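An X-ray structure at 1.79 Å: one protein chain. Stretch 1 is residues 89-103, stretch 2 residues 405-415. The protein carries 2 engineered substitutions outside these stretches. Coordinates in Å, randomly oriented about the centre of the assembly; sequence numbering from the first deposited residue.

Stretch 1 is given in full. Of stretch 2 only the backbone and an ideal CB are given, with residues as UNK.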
ATOM      1  N   MET A  89     -11.194 -13.234  31.014  1.00  8.50           N
ATOM      2  CA  MET A  89     -11.396 -12.827  29.645  1.00  8.32           C
ATOM      3  C   MET A  89     -10.957 -13.917  28.669  1.00  9.04           C
ATOM      4  O   MET A  89     -10.077 -14.764  28.985  1.00  8.71           O
ATOM      5  CB  MET A  89     -10.561 -11.586  29.388  1.00  9.26           C
ATOM      6  CG  MET A  89     -10.679 -10.509  30.437  1.00  8.17           C
ATOM      7  SD  MET A  89     -10.228  -8.876  29.845  1.00  8.55           S
ATOM      8  CE  MET A  89     -10.219  -8.017  31.399  1.00  7.86           C
ATOM      9  N   ALA A  90     -11.574 -13.917  27.478  1.00  8.87           N
ATOM     10  CA  ALA A  90     -11.236 -14.989  26.527  1.00  9.63           C
ATOM     11  C   ALA A  90     -11.493 -14.541  25.105  1.00  8.48           C
ATOM     12  O   ALA A  90     -12.227 -13.577  24.869  1.00  7.49           O
ATOM     13  CB  ALA A  90     -12.073 -16.217  26.835  1.00  9.11           C
ATOM     14  N   ASP A  91     -10.901 -15.264  24.167  1.00  8.34           N
ATOM     15  CA  ASP A  91     -11.161 -15.028  22.735  1.00  9.68           C
ATOM     16  C   ASP A  91     -12.364 -15.840  22.258  1.00  9.77           C
ATOM     17  O   ASP A  91     -12.196 -17.006  21.927  1.00 13.53           O
ATOM     18  CB  ASP A  91      -9.909 -15.413  21.955  1.00 11.90           C
ATOM     19  CG  ASP A  91      -8.795 -14.373  22.163  1.00 11.76           C
ATOM     20  OD1 ASP A  91      -8.936 -13.206  21.696  1.00 17.37           O
ATOM     21  OD2 ASP A  91      -7.832 -14.721  22.751  1.00 14.94           O
ATOM     22  N   VAL A  92     -13.557 -15.220  22.302  1.00  7.36           N
ATOM     23  CA  VAL A  92     -14.791 -15.730  21.740  1.00  8.01           C
ATOM     24  C   VAL A  92     -15.134 -14.893  20.529  1.00  7.16           C
ATOM     25  O   VAL A  92     -15.715 -13.847  20.616  1.00  8.53           O
ATOM     26  CB  VAL A  92     -15.904 -15.868  22.827  1.00  8.62           C
ATOM     27  CG1 VAL A  92     -16.996 -16.769  22.297  1.00  8.70           C
ATOM     28  CG2 VAL A  92     -15.202 -16.289  24.122  1.00  7.92           C
ATOM     29  N   ILE A  93     -14.686 -15.382  19.372  1.00  7.03           N
ATOM     30  CA  ILE A  93     -14.566 -14.538  18.157  1.00  6.98           C
ATOM     31  C   ILE A  93     -15.723 -14.783  17.227  1.00  6.53           C
ATOM     32  O   ILE A  93     -16.303 -13.854  16.652  1.00  7.35           O
ATOM     33  CB  ILE A  93     -13.233 -14.802  17.436  1.00  6.65           C
ATOM     34  CG1 ILE A  93     -12.036 -14.688  18.452  1.00  7.52           C
ATOM     35  CG2 ILE A  93     -13.109 -13.944  16.160  1.00  5.84           C
ATOM     36  CD1 ILE A  93     -12.064 -13.377  19.257  1.00  7.97           C
ATOM     37  N   HIS A  94     -16.033 -16.022  17.027  1.00  7.01           N
ATOM     38  CA  HIS A  94     -17.200 -16.401  16.185  1.00  7.05           C
ATOM     39  C   HIS A  94     -17.800 -17.664  16.717  1.00  7.60           C
ATOM     40  O   HIS A  94     -18.185 -18.593  15.961  1.00 10.63           O
ATOM     41  CB  HIS A  94     -16.837 -16.506  14.692  1.00  7.09           C
ATOM     42  CG  HIS A  94     -15.730 -17.475  14.393  1.00  6.46           C
ATOM     43  ND1 HIS A  94     -15.952 -18.685  13.789  1.00  6.93           N
ATOM     44  CD2 HIS A  94     -14.397 -17.379  14.529  1.00  7.12           C
ATOM     45  CE1 HIS A  94     -14.816 -19.334  13.637  1.00  7.05           C
ATOM     46  NE2 HIS A  94     -13.853 -18.572  14.105  1.00  8.16           N
ATOM     47  N   GLY A  95     -17.970 -17.667  18.028  1.00  7.14           N
ATOM     48  CA  GLY A  95     -18.582 -18.801  18.690  1.00  7.30           C
ATOM     49  C   GLY A  95     -17.655 -19.393  19.732  1.00  8.20           C
ATOM     50  O   GLY A  95     -16.386 -19.267  19.643  1.00 10.56           O
ATOM     51  N   TYR A  96     -18.296 -20.039  20.737  1.00  8.67           N
ATOM     52  CA  TYR A  96     -17.609 -20.683  21.788  1.00  8.32           C
ATOM     53  C   TYR A  96     -17.400 -22.152  21.466  1.00 10.07           C
ATOM     54  O   TYR A  96     -16.366 -22.533  20.879  1.00 11.38           O
ATOM     55  CB  TYR A  96     -18.267 -20.427  23.185  1.00  8.17           C
ATOM     56  CG  TYR A  96     -17.385 -20.880  24.315  1.00  8.32           C
ATOM     57  CD1 TYR A  96     -16.220 -20.183  24.645  1.00  9.12           C
ATOM     58  CD2 TYR A  96     -17.713 -21.960  25.110  1.00  9.84           C
ATOM     59  CE1 TYR A  96     -15.396 -20.591  25.647  1.00  9.11           C
ATOM     60  CE2 TYR A  96     -16.910 -22.368  26.133  1.00  8.74           C
ATOM     61  CZ  TYR A  96     -15.699 -21.696  26.397  1.00 10.17           C
ATOM     62  OH  TYR A  96     -14.858 -22.109  27.401  1.00  9.34           O
ATOM     63  N   LYS A  97     -18.360 -23.007  21.847  1.00 11.07           N
ATOM     64  CA  LYS A  97     -18.356 -24.440  21.451  1.00 10.30           C
ATOM     65  C   LYS A  97     -19.185 -24.669  20.214  1.00 10.25           C
ATOM     66  O   LYS A  97     -18.763 -25.486  19.338  1.00 10.63           O
ATOM     67  CB  LYS A  97     -18.832 -25.373  22.570  1.00 12.91           C
ATOM     68  CG  LYS A  97     -17.846 -25.370  23.690  1.00 15.88           C
ATOM     69  CD  LYS A  97     -16.835 -26.462  23.572  1.00 22.06           C
ATOM     70  CE  LYS A  97     -15.800 -26.269  24.675  1.00 25.77           C
ATOM     71  NZ  LYS A  97     -14.598 -27.090  24.264  1.00 26.31           N
ATOM     72  N   THR A  98     -20.320 -23.963  20.088  1.00  8.59           N
ATOM     73  CA  THR A  98     -21.028 -23.927  18.821  1.00  8.77           C
ATOM     74  C   THR A  98     -20.369 -22.866  17.932  1.00  9.60           C
ATOM     75  O   THR A  98     -20.463 -21.635  18.236  1.00  9.14           O
ATOM     76  CB  THR A  98     -22.541 -23.636  18.965  1.00  9.65           C
ATOM     77  OG1 THR A  98     -23.103 -24.510  19.954  1.00  9.12           O
ATOM     78  CG2 THR A  98     -23.253 -23.838  17.553  1.00  9.51           C
ATOM     79  N   VAL A  99     -19.630 -23.319  16.907  1.00  8.26           N
ATOM     80  CA  VAL A  99     -18.811 -22.405  16.131  1.00  7.17           C
ATOM     81  C   VAL A  99     -19.633 -21.931  14.937  1.00  7.55           C
ATOM     82  O   VAL A  99     -20.206 -22.717  14.198  1.00  7.98           O
ATOM     83  CB  VAL A  99     -17.471 -22.998  15.702  1.00  7.34           C
ATOM     84  CG1 VAL A  99     -16.582 -21.961  14.979  1.00  8.07           C
ATOM     85  CG2 VAL A  99     -16.754 -23.592  16.863  1.00  8.82           C
ATOM     86  N   PHE A 100     -19.726 -20.619  14.827  1.00  8.09           N
ATOM     87  CA  PHE A 100     -20.443 -19.921  13.788  1.00  7.55           C
ATOM     88  C   PHE A 100     -19.459 -19.575  12.647  1.00  8.20           C
ATOM     89  O   PHE A 100     -18.216 -19.758  12.769  1.00  7.71           O
ATOM     90  CB  PHE A 100     -21.105 -18.647  14.346  1.00  8.22           C
ATOM     91  CG  PHE A 100     -22.347 -18.904  15.161  1.00  8.12           C
ATOM     92  CD1 PHE A 100     -22.247 -19.463  16.405  1.00  8.69           C
ATOM     93  CD2 PHE A 100     -23.608 -18.492  14.722  1.00  7.84           C
ATOM     94  CE1 PHE A 100     -23.361 -19.712  17.159  1.00  9.00           C
ATOM     95  CE2 PHE A 100     -24.708 -18.785  15.464  1.00  8.08           C
ATOM     96  CZ  PHE A 100     -24.590 -19.394  16.683  1.00  6.95           C
ATOM     97  N   PRO A 101     -20.007 -19.070  11.508  1.00  7.36           N
ATOM     98  CA  PRO A 101     -19.077 -18.626  10.418  1.00  6.95           C
ATOM     99  C   PRO A 101     -18.097 -17.605  10.928  1.00  6.93           C
ATOM    100  O   PRO A 101     -18.395 -16.791  11.863  1.00  5.78           O
ATOM    101  CB  PRO A 101     -20.025 -18.089   9.330  1.00  7.86           C
ATOM    102  CG  PRO A 101     -21.299 -18.853   9.567  1.00  8.01           C
ATOM    103  CD  PRO A 101     -21.394 -19.036  11.067  1.00  7.88           C
ATOM    104  N   ILE A 102     -16.899 -17.673  10.349  1.00  6.97           N
ATOM    105  CA  ILE A 102     -15.854 -16.626  10.598  1.00  8.06           C
ATOM    106  C   ILE A 102     -16.391 -15.230  10.344  1.00  8.40           C
ATOM    107  O   ILE A 102     -17.306 -15.067   9.563  1.00  7.04           O
ATOM    108  CB  ILE A 102     -14.559 -16.843   9.786  1.00  7.97           C
ATOM    109  CG1 ILE A 102     -14.801 -16.921   8.258  1.00  7.84           C
ATOM    110  CG2 ILE A 102     -13.809 -18.023  10.312  1.00  8.03           C
ATOM    111  CD1 ILE A 102     -13.551 -16.775   7.422  1.00  7.24           C
ATOM    112  N   PRO A 103     -15.853 -14.208  11.053  1.00  6.92           N
ATOM    113  CA  PRO A 103     -16.455 -12.910  10.867  1.00  7.12           C
ATOM    114  C   PRO A 103     -16.569 -12.382   9.412  1.00  7.58           C
ATOM    115  O   PRO A 103     -17.542 -11.694   9.116  1.00  7.98           O
ATOM    116  CB  PRO A 103     -15.599 -12.025  11.773  1.00  7.27           C
ATOM    117  CG  PRO A 103     -15.266 -12.955  12.898  1.00  6.03           C
ATOM    118  CD  PRO A 103     -15.006 -14.242  12.237  1.00  6.43           C
ATOM    119  N   UNK A 405     -12.959 -27.204   9.120  1.00  8.84           N
ATOM    120  CA  UNK A 405     -14.042 -26.288   8.611  1.00  8.07           C
ATOM    121  C   UNK A 405     -14.594 -25.340   9.656  1.00  8.33           C
ATOM    122  O   UNK A 405     -15.537 -24.615   9.350  1.00  7.77           O
ATOM    123  CB  UNK A 405     -15.207 -27.110   8.056  1.00  8.07           C
ATOM    124  N   UNK A 406     -13.947 -25.269  10.837  1.00  8.68           N
ATOM    125  CA  UNK A 406     -14.433 -24.420  11.944  1.00  8.16           C
ATOM    126  C   UNK A 406     -13.855 -23.045  11.879  1.00  9.50           C
ATOM    127  O   UNK A 406     -14.412 -22.140  12.494  1.00 12.26           O
ATOM    128  CB  UNK A 406     -14.098 -25.044  13.300  1.00  8.16           C
ATOM    129  N   UNK A 407     -12.805 -22.856  11.105  1.00  8.68           N
ATOM    130  CA  UNK A 407     -12.154 -21.553  10.951  1.00  6.95           C
ATOM    131  C   UNK A 407     -11.054 -21.289  11.883  1.00  7.25           C
ATOM    132  O   UNK A 407     -10.940 -21.908  12.905  1.00 10.55           O
ATOM    133  CB  UNK A 407     -13.179 -20.428  11.105  1.00  6.95           C
ATOM    134  N   UNK A 408     -10.274 -20.294  11.561  1.00  7.09           N
ATOM    135  CA  UNK A 408      -9.321 -19.731  12.486  1.00  7.50           C
ATOM    136  C   UNK A 408     -10.002 -18.975  13.629  1.00  7.06           C
ATOM    137  O   UNK A 408     -11.225 -18.704  13.617  1.00  8.71           O
ATOM    138  CB  UNK A 408      -8.363 -18.802  11.737  1.00  7.50           C
ATOM    139  N   UNK A 409      -9.220 -18.647  14.638  1.00  8.66           N
ATOM    140  CA  UNK A 409      -9.738 -18.019  15.832  1.00 10.54           C
ATOM    141  C   UNK A 409     -10.913 -18.831  16.406  1.00 11.73           C
ATOM    142  O   UNK A 409     -11.973 -18.341  16.789  1.00 10.81           O
ATOM    143  CB  UNK A 409     -10.171 -16.584  15.526  1.00 10.54           C
ATOM    144  N   UNK A 410     -10.639 -20.101  16.511  1.00 13.53           N
ATOM    145  CA  UNK A 410     -11.540 -21.049  17.152  1.00 13.42           C
ATOM    146  C   UNK A 410     -10.800 -21.730  18.317  1.00 12.36           C
ATOM    147  O   UNK A 410     -10.165 -22.747  18.152  1.00 14.71           O
ATOM    148  CB  UNK A 410     -12.050 -22.082  16.145  1.00 13.42           C
ATOM    149  N   UNK A 411     -10.822 -21.110  19.477  1.00 12.34           N
ATOM    150  CA  UNK A 411     -10.019 -21.493  20.641  1.00 15.29           C
ATOM    151  C   UNK A 411     -10.651 -22.648  21.398  1.00 16.07           C
ATOM    152  O   UNK A 411      -9.926 -23.460  21.984  1.00 13.90           O
ATOM    153  CB  UNK A 411      -9.835 -20.298  21.578  1.00 15.29           C
ATOM    154  N   UNK A 412     -11.982 -22.755  21.346  1.00 12.10           N
ATOM    155  CA  UNK A 412     -12.715 -23.655  22.218  1.00 11.38           C
ATOM    156  C   UNK A 412     -13.552 -24.710  21.514  1.00 12.67           C
ATOM    157  O   UNK A 412     -13.892 -25.699  22.127  1.00 14.37           O
ATOM    158  CB  UNK A 412     -13.629 -22.830  23.126  1.00 11.38           C
ATOM    159  N   UNK A 413     -13.797 -24.552  20.222  1.00 12.58           N
ATOM    160  CA  UNK A 413     -14.643 -25.456  19.472  1.00 11.56           C
ATOM    161  C   UNK A 413     -13.876 -26.696  19.034  1.00 12.76           C
ATOM    162  O   UNK A 413     -12.642 -26.653  18.779  1.00 13.16           O
ATOM    163  CB  UNK A 413     -15.233 -24.741  18.255  1.00 11.56           C
ATOM    164  N   UNK A 414     -14.578 -27.796  18.960  1.00  9.49           N
ATOM    165  CA  UNK A 414     -13.958 -29.094  18.667  1.00 12.07           C
ATOM    166  C   UNK A 414     -14.370 -29.628  17.282  1.00 10.20           C
ATOM    167  O   UNK A 414     -15.560 -29.727  16.913  1.00  9.87           O
ATOM    168  CB  UNK A 414     -14.337 -30.108  19.748  1.00 12.07           C
ATOM    169  N   UNK A 415     -13.366 -30.091  16.545  1.00 10.84           N
ATOM    170  CA  UNK A 415     -13.626 -30.652  15.243  1.00  9.10           C
ATOM    171  C   UNK A 415     -14.536 -31.916  15.243  1.00  9.69           C
ATOM    172  O   UNK A 415     -15.338 -32.097  14.339  1.00 11.25           O
ATOM    173  CB  UNK A 415     -12.283 -30.987  14.590  1.00  9.10           C
TER

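Position 405 has no atom of stretch 1 within 5.5 Å of its ideal CB. Stretch 1 sets no preference here. The residue is I405, and it makes no contact.

At 406 the CA-to-CB bond points sideways, and the ideal CB lies 4.3 Å from V99 CG1. An apolar side chain of moderate size would suit. It is L406, and its CB packs against V99 CG1. Its carbonyl O sits near the plane of the H94 ring, 3.1 Å from H94 CE1, and has no hydrogen-bond partner.

At 407 phi is 91° and psi 165°. An ideal CB would lie 2.6 Å from I102 CG2, a clash, and would jam against the preceding carbonyl. Only glycine fits, and G407 is found.

At 408 the ideal CB meets nothing of stretch 1, so many residues would do. The backbone matters more: H94 NE2 donates to the O of 408 at 2.7 Å. H94 ND1 donates to F100 O, so the ring is held at both nitrogens. The residue is G408.

At 409 phi and psi are both positive, near 50°, which favours glycine or asparagine but allows others. CA-to-CB points toward stretch 1, with the ideal CB 4.0 Å from I93 CG1. Space continues toward D91, so a long or broad side chain would suit. It is W409. Its CB packs on I93 CG1, and W409 CZ3 comes 3.4 Å from D91 CG.

Position 410 points sideways, between H94 and V99. A small or polar residue would serve. The residue is N410, and it braces its own loop: N410 OD1 accepts from the N of 413 at 2.9 Å. Water 4 links this OD1 to Y96 O.

At 411 the ideal CB is 4.1 Å from D91 O. Several side chains are possible. V411 makes only light contact, while water 2 joins its N to D91 O.

At 412 CA-to-CB points toward stretch 1, and the ideal CB lies over one face of the Y96 ring. A flat aromatic would suit well. Y412 forms an offset stack with Y96, centroids 4.5 Å apart and planes at 29°. Water 1 bridges its OH and D91 N. K97 NZ donates to Y412 O at 2.6 Å.

At 413 an ideal CB would be 2.4 Å from V99 CG2, a clash. Glycine is expected, and G413 places its CA 3.8 Å from V99 CG2.

At 414 K97 NZ is 5.4 Å from the ideal CB, inviting an acidic side chain. E414 OE2 forms a salt bridge with K97 NZ at 3.5 Å.

Position 415 is out of reach; it is E415.

Stretch 2 405-415: ILGGWNVYGEE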
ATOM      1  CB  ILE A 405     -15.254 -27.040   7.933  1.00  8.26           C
ATOM      2  CG1 ILE A 405     -15.648 -28.291   8.689  1.00  8.34           C
ATOM      3  CG2 ILE A 405     -14.852 -27.469   6.501  1.00  9.49           C
ATOM      4  CD1 ILE A 405     -16.165 -28.043  10.081  1.00  9.02           C
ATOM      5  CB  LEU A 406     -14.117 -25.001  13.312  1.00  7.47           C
ATOM      6  CG  LEU A 406     -14.653 -26.456  13.581  1.00  8.74           C
ATOM      7  CD1 LEU A 406     -14.282 -26.897  14.983  1.00  8.35           C
ATOM      8  CD2 LEU A 406     -16.118 -26.530  13.337  1.00  9.08           C
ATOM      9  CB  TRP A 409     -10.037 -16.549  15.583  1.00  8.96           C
ATOM     10  CG  TRP A 409      -8.830 -15.718  15.745  1.00  8.79           C
ATOM     11  CD1 TRP A 409      -8.167 -15.025  14.743  1.00  8.72           C
ATOM     12  CD2 TRP A 409      -8.080 -15.503  16.942  1.00  8.66           C
ATOM     13  NE1 TRP A 409      -7.057 -14.427  15.249  1.00  9.47           N
ATOM     14  CE2 TRP A 409      -6.969 -14.694  16.600  1.00  7.66           C
ATOM     15  CE3 TRP A 409      -8.236 -15.909  18.274  1.00 10.23           C
ATOM     16  CZ2 TRP A 409      -6.039 -14.254  17.564  1.00  9.75           C
ATOM     17  CZ3 TRP A 409      -7.299 -15.455  19.249  1.00 12.54           C
ATOM     18  CH2 TRP A 409      -6.231 -14.673  18.903  1.00  9.68           C
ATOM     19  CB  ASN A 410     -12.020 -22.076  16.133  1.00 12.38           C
ATOM     20  CG  ASN A 410     -12.667 -23.230  16.796  1.00 12.58           C
ATOM     21  OD1 ASN A 410     -13.418 -23.049  17.741  1.00 11.63           O
ATOM     22  ND2 ASN A 410     -12.341 -24.421  16.355  1.00 13.94           N
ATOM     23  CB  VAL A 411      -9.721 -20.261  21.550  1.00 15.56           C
ATOM     24  CG1 VAL A 411      -8.974 -20.600  22.822  1.00 16.57           C
ATOM     25  CG2 VAL A 411      -8.897 -19.227  20.775  1.00 20.72           C
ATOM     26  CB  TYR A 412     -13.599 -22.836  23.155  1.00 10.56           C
ATOM     27  CG  TYR A 412     -12.793 -21.955  24.084  1.00 12.30           C
ATOM     28  CD1 TYR A 412     -12.258 -22.463  25.273  1.00 14.83           C
ATOM     29  CD2 TYR A 412     -12.588 -20.596  23.785  1.00 12.23           C
ATOM     30  CE1 TYR A 412     -11.529 -21.622  26.128  1.00 15.58           C
ATOM     31  CE2 TYR A 412     -11.822 -19.739  24.622  1.00  9.80           C
ATOM     32  CZ  TYR A 412     -11.310 -20.276  25.808  1.00 14.01           C
ATOM     33  OH  TYR A 412     -10.567 -19.548  26.705  1.00 14.92           O
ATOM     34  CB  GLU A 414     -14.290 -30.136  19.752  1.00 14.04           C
ATOM     35  CG  GLU A 414     -13.939 -29.649  21.168  1.00 17.44           C
ATOM     36  CD  GLU A 414     -14.349 -30.625  22.224  1.00 20.73           C
ATOM     37  OE1 GLU A 414     -13.751 -31.723  22.225  1.00 21.46           O
ATOM     38  OE2 GLU A 414     -15.275 -30.307  23.035  1.00 26.56           O
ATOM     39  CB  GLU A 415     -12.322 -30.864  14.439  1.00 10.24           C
ATOM     40  CG  GLU A 415     -11.753 -29.532  13.983  1.00 10.45           C
ATOM     41  CD  GLU A 415     -10.510 -29.637  13.168  1.00 12.70           C
ATOM     42  OE1 GLU A 415     -10.044 -30.765  12.991  1.00 14.42           O
ATOM     43  OE2 GLU A 415      -9.955 -28.567  12.744  1.00 11.13           O
TER
HETATM   44  O   HOH W   1      -9.242 -17.414  25.081  1.00 12.05           O
HETATM   45  O   HOH W   2     -12.518 -18.885  20.115  1.00 21.64           O
HETATM   46  O   HOH W   3     -14.627 -18.252  17.962  1.00 10.90           O
HETATM   47  O   HOH W   4     -14.131 -21.288  19.811  1.00 14.65           O
HETATM   48  O   HOH W   5     -17.320 -27.763  19.534  1.00 11.42           O
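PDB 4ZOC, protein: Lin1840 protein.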